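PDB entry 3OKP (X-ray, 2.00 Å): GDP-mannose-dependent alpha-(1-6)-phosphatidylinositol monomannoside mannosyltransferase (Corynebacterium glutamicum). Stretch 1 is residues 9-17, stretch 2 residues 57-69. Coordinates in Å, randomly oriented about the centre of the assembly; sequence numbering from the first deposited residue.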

# COMPACT_ATOMS: atom_id res chain seq x y z
N VAL A 9 1.09 20.50 -3.00
CA VAL A 9 1.58 19.16 -3.29
C VAL A 9 2.29 19.16 -4.64
O VAL A 9 1.68 19.47 -5.67
CB VAL A 9 0.43 18.11 -3.28
CG1 VAL A 9 0.98 16.70 -3.52
CG2 VAL A 9 -0.35 18.17 -1.97
N VAL A 10 3.58 18.84 -4.63
CA VAL A 10 4.42 18.85 -5.83
C VAL A 10 4.72 17.41 -6.22
O VAL A 10 5.33 16.67 -5.46
CB VAL A 10 5.74 19.63 -5.59
CG1 VAL A 10 6.64 19.59 -6.83
CG2 VAL A 10 5.45 21.07 -5.18
N THR A 11 4.28 17.02 -7.42
CA THR A 11 4.30 15.61 -7.79
C THR A 11 4.30 15.33 -9.30
O THR A 11 3.62 16.01 -10.07
CB THR A 11 3.14 14.83 -7.09
OG1 THR A 11 3.22 13.43 -7.40
CG2 THR A 11 1.76 15.37 -7.50
N ASN A 12 5.07 14.31 -9.69
CA ASN A 12 4.99 13.73 -11.02
C ASN A 12 3.97 12.59 -11.06
O ASN A 12 3.65 12.06 -12.12
CB ASN A 12 6.37 13.22 -11.45
CG ASN A 12 6.41 12.79 -12.91
OD1 ASN A 12 6.01 13.54 -13.80
ND2 ASN A 12 6.90 11.58 -13.15
N ASP A 13 3.46 12.22 -9.88
CA ASP A 13 2.58 11.06 -9.74
C ASP A 13 1.18 11.48 -9.29
O ASP A 13 0.91 11.57 -8.09
CB ASP A 13 3.16 10.07 -8.72
CG ASP A 13 4.61 9.71 -9.01
OD1 ASP A 13 4.90 9.19 -10.11
OD2 ASP A 13 5.46 9.94 -8.12
N PHE A 14 0.30 11.74 -10.24
CA PHE A 14 -1.06 12.17 -9.94
C PHE A 14 -2.03 11.53 -10.93
O PHE A 14 -1.66 11.30 -12.08
CB PHE A 14 -1.15 13.71 -9.99
CG PHE A 14 -2.34 14.28 -9.27
CD1 PHE A 14 -2.43 14.23 -7.88
CD2 PHE A 14 -3.37 14.90 -9.98
CE1 PHE A 14 -3.53 14.76 -7.21
CE2 PHE A 14 -4.48 15.44 -9.31
CZ PHE A 14 -4.56 15.37 -7.93
N PRO A 15 -3.27 11.22 -10.48
CA PRO A 15 -4.31 10.81 -11.42
C PRO A 15 -4.50 11.83 -12.55
O PRO A 15 -4.11 12.99 -12.39
CB PRO A 15 -5.56 10.74 -10.54
CG PRO A 15 -5.05 10.47 -9.18
CD PRO A 15 -3.74 11.18 -9.09
N PRO A 16 -5.13 11.43 -13.68
CA PRO A 16 -5.85 10.17 -13.93
C PRO A 16 -4.98 8.92 -14.14
O PRO A 16 -5.52 7.81 -14.20
CB PRO A 16 -6.67 10.48 -15.18
CG PRO A 16 -5.87 11.50 -15.90
CD PRO A 16 -5.17 12.32 -14.85
N ARG A 17 -3.66 9.10 -14.26
CA ARG A 17 -2.74 7.96 -14.38
C ARG A 17 -2.90 7.01 -13.19
O ARG A 17 -3.02 7.45 -12.05
CB ARG A 17 -1.29 8.44 -14.51
CG ARG A 17 -0.28 7.34 -14.82
CD ARG A 17 1.11 7.90 -15.05
NE ARG A 17 2.12 6.84 -15.16
N ASP A 57 -12.74 18.93 -5.90
CA ASP A 57 -13.14 20.14 -5.15
C ASP A 57 -11.94 20.96 -4.66
O ASP A 57 -12.11 21.92 -3.90
CB ASP A 57 -14.11 19.81 -4.01
CG ASP A 57 -13.54 18.83 -2.98
OD1 ASP A 57 -12.44 18.28 -3.18
OD2 ASP A 57 -14.22 18.61 -1.96
N TYR A 58 -10.75 20.58 -5.11
CA TYR A 58 -9.52 21.35 -4.85
C TYR A 58 -8.78 21.65 -6.16
O TYR A 58 -8.98 20.97 -7.17
CB TYR A 58 -8.62 20.62 -3.85
CG TYR A 58 -8.19 19.23 -4.28
CD1 TYR A 58 -8.93 18.10 -3.91
CD2 TYR A 58 -7.04 19.03 -5.05
CE1 TYR A 58 -8.54 16.82 -4.30
CE2 TYR A 58 -6.64 17.76 -5.44
CZ TYR A 58 -7.40 16.66 -5.06
OH TYR A 58 -7.00 15.40 -5.45
N GLU A 59 -7.93 22.67 -6.13
CA GLU A 59 -7.23 23.16 -7.32
C GLU A 59 -6.04 22.28 -7.72
O GLU A 59 -5.22 21.91 -6.87
CB GLU A 59 -6.77 24.61 -7.10
CG GLU A 59 -6.02 25.22 -8.29
CD GLU A 59 -5.51 26.62 -8.03
OE1 GLU A 59 -5.31 26.98 -6.84
OE2 GLU A 59 -5.30 27.37 -9.01
N VAL A 60 -5.96 21.98 -9.01
CA VAL A 60 -4.79 21.31 -9.60
C VAL A 60 -4.19 22.23 -10.66
O VAL A 60 -4.87 22.61 -11.62
CB VAL A 60 -5.15 19.93 -10.22
CG1 VAL A 60 -3.92 19.27 -10.84
CG2 VAL A 60 -5.78 19.01 -9.18
N ILE A 61 -2.93 22.60 -10.47
CA ILE A 61 -2.18 23.38 -11.45
C ILE A 61 -1.32 22.42 -12.26
O ILE A 61 -0.40 21.79 -11.72
CB ILE A 61 -1.32 24.48 -10.79
CG1 ILE A 61 -2.20 25.43 -9.97
CG2 ILE A 61 -0.51 25.25 -11.84
CD1 ILE A 61 -1.45 26.32 -8.99
N ARG A 62 -1.63 22.29 -13.54
CA ARG A 62 -0.95 21.32 -14.40
C ARG A 62 0.30 21.88 -15.06
O ARG A 62 0.26 22.92 -15.74
CB ARG A 62 -1.92 20.76 -15.45
CG ARG A 62 -3.02 19.85 -14.89
CD ARG A 62 -2.50 18.47 -14.52
NE ARG A 62 -3.57 17.60 -14.04
CZ ARG A 62 -3.43 16.30 -13.76
NH1 ARG A 62 -2.25 15.71 -13.91
NH2 ARG A 62 -4.46 15.60 -13.33
N TRP A 63 1.42 21.19 -14.84
CA TRP A 63 2.69 21.47 -15.50
C TRP A 63 2.64 20.81 -16.88
O TRP A 63 2.47 19.60 -16.98
CB TRP A 63 3.83 20.93 -14.63
CG TRP A 63 5.25 21.23 -15.08
CD1 TRP A 63 6.23 20.31 -15.32
CD2 TRP A 63 5.84 22.52 -15.32
NE1 TRP A 63 7.39 20.94 -15.70
CE2 TRP A 63 7.18 22.29 -15.70
CE3 TRP A 63 5.37 23.84 -15.24
CZ2 TRP A 63 8.06 23.34 -16.02
CZ3 TRP A 63 6.25 24.88 -15.56
CH2 TRP A 63 7.58 24.62 -15.94
N PRO A 64 2.78 21.62 -17.96
CA PRO A 64 2.57 21.12 -19.33
C PRO A 64 3.71 20.24 -19.85
O PRO A 64 4.05 20.30 -21.04
CB PRO A 64 2.46 22.41 -20.15
CG PRO A 64 3.33 23.38 -19.42
CD PRO A 64 3.14 23.05 -17.95
N ARG A 65 4.28 19.43 -18.97
CA ARG A 65 5.33 18.48 -19.31
C ARG A 65 4.92 17.08 -18.89
O ARG A 65 4.28 16.89 -17.85
CB ARG A 65 6.65 18.86 -18.62
CG ARG A 65 7.42 20.01 -19.26
CD ARG A 65 8.10 19.56 -20.55
NE ARG A 65 9.29 20.36 -20.87
CZ ARG A 65 9.27 21.49 -21.56
NH1 ARG A 65 10.41 22.14 -21.81
NH2 ARG A 65 8.13 21.99 -22.02
N SER A 66 5.29 16.09 -19.70
CA SER A 66 4.97 14.69 -19.46
C SER A 66 5.62 14.14 -18.19
O SER A 66 5.07 13.25 -17.53
CB SER A 66 5.39 13.85 -20.68
OG SER A 66 4.98 12.50 -20.53
N VAL A 67 6.79 14.68 -17.85
CA VAL A 67 7.51 14.32 -16.63
C VAL A 67 7.91 15.61 -15.90
O VAL A 67 8.50 16.51 -16.51
CB VAL A 67 8.79 13.49 -16.93
CG1 VAL A 67 9.41 12.96 -15.63
CG2 VAL A 67 8.49 12.33 -17.87
N MET A 68 7.57 15.70 -14.62
CA MET A 68 8.05 16.80 -13.81
C MET A 68 9.40 16.44 -13.20
O MET A 68 9.51 15.46 -12.45
CB MET A 68 7.06 17.19 -12.71
CG MET A 68 7.46 18.46 -11.98
SD MET A 68 6.45 18.88 -10.55
CE MET A 68 4.92 19.37 -11.35
N LEU A 69 10.41 17.23 -13.54
CA LEU A 69 11.78 16.98 -13.12
C LEU A 69 12.33 18.16 -12.32
O LEU A 69 11.85 19.29 -12.50
CB LEU A 69 12.66 16.71 -14.35
CG LEU A 69 12.32 15.43 -15.14
CD1 LEU A 69 12.82 15.51 -16.58
CD2 LEU A 69 12.86 14.19 -14.43
O HOH W 1 -1.33 13.11 -14.02

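The apolar part of this contact is built around two buried side chains, Phe14 from the first stretch and Met68 from the second. Phe14 points its CA-to-CB bond toward the second stretch, and with chi1 in the t well its ring reaches Tyr58 and Val60, whose CA-to-CB bonds also point toward the first stretch. The flat Phe14 ring suits this place because it offers apolar carbon to both. Phe14 CE2 lies 3.8 Å from CG2 of Val60, a branched residue that offers a compact apolar surface. At the ring's edge, Phe14 CZ comes within 4.0 Å of CE2 and 3.5 Å of OH of Tyr58, so the two aromatic rings meet edge to edge rather than stacking; Tyr58 suits the spot by bringing aromatic carbon as well as a hydroxyl to that edge.

Met68 fills the other apolar site. Its chain is extended through chi1 and chi2, then bends at chi3 (-71°), bringing Met68 SD to 3.8 Å from CG1 of Val10 and Met68 CE to 3.8 Å from the carbonyl O of Thr11. An unbranched, flexible thioether suits this place because it can reach the Val10 side chain and the carbonyl of Thr11.

Polar groups secure both regions. Beside Met68, Asn12 swings its amide inward, and Asn12 OD1 accepts a hydrogen bond from the backbone N of Met68 (2.8 Å, 167°); a short side chain ending in a carbonyl is well matched to the peptide NH. Asn12 OD1 also lies 3.3 Å from CA of Val67.

Beyond Phe14, the CA-to-CB bond of Arg62 points sideways to the first stretch, but its long side chain carries the guanidinium to the loop. There Arg62 NH2 donates to the carbonyl O of Pro15 (2.8 Å, 168°), which approaches near the guanidinium plane, and lies 3.6 Å from Phe14 CD2 at the ring edge. Arg62 NH1 donates to water 1 at 2.8 Å, and that water lies 2.7 Å from Phe14 O, between the two groups.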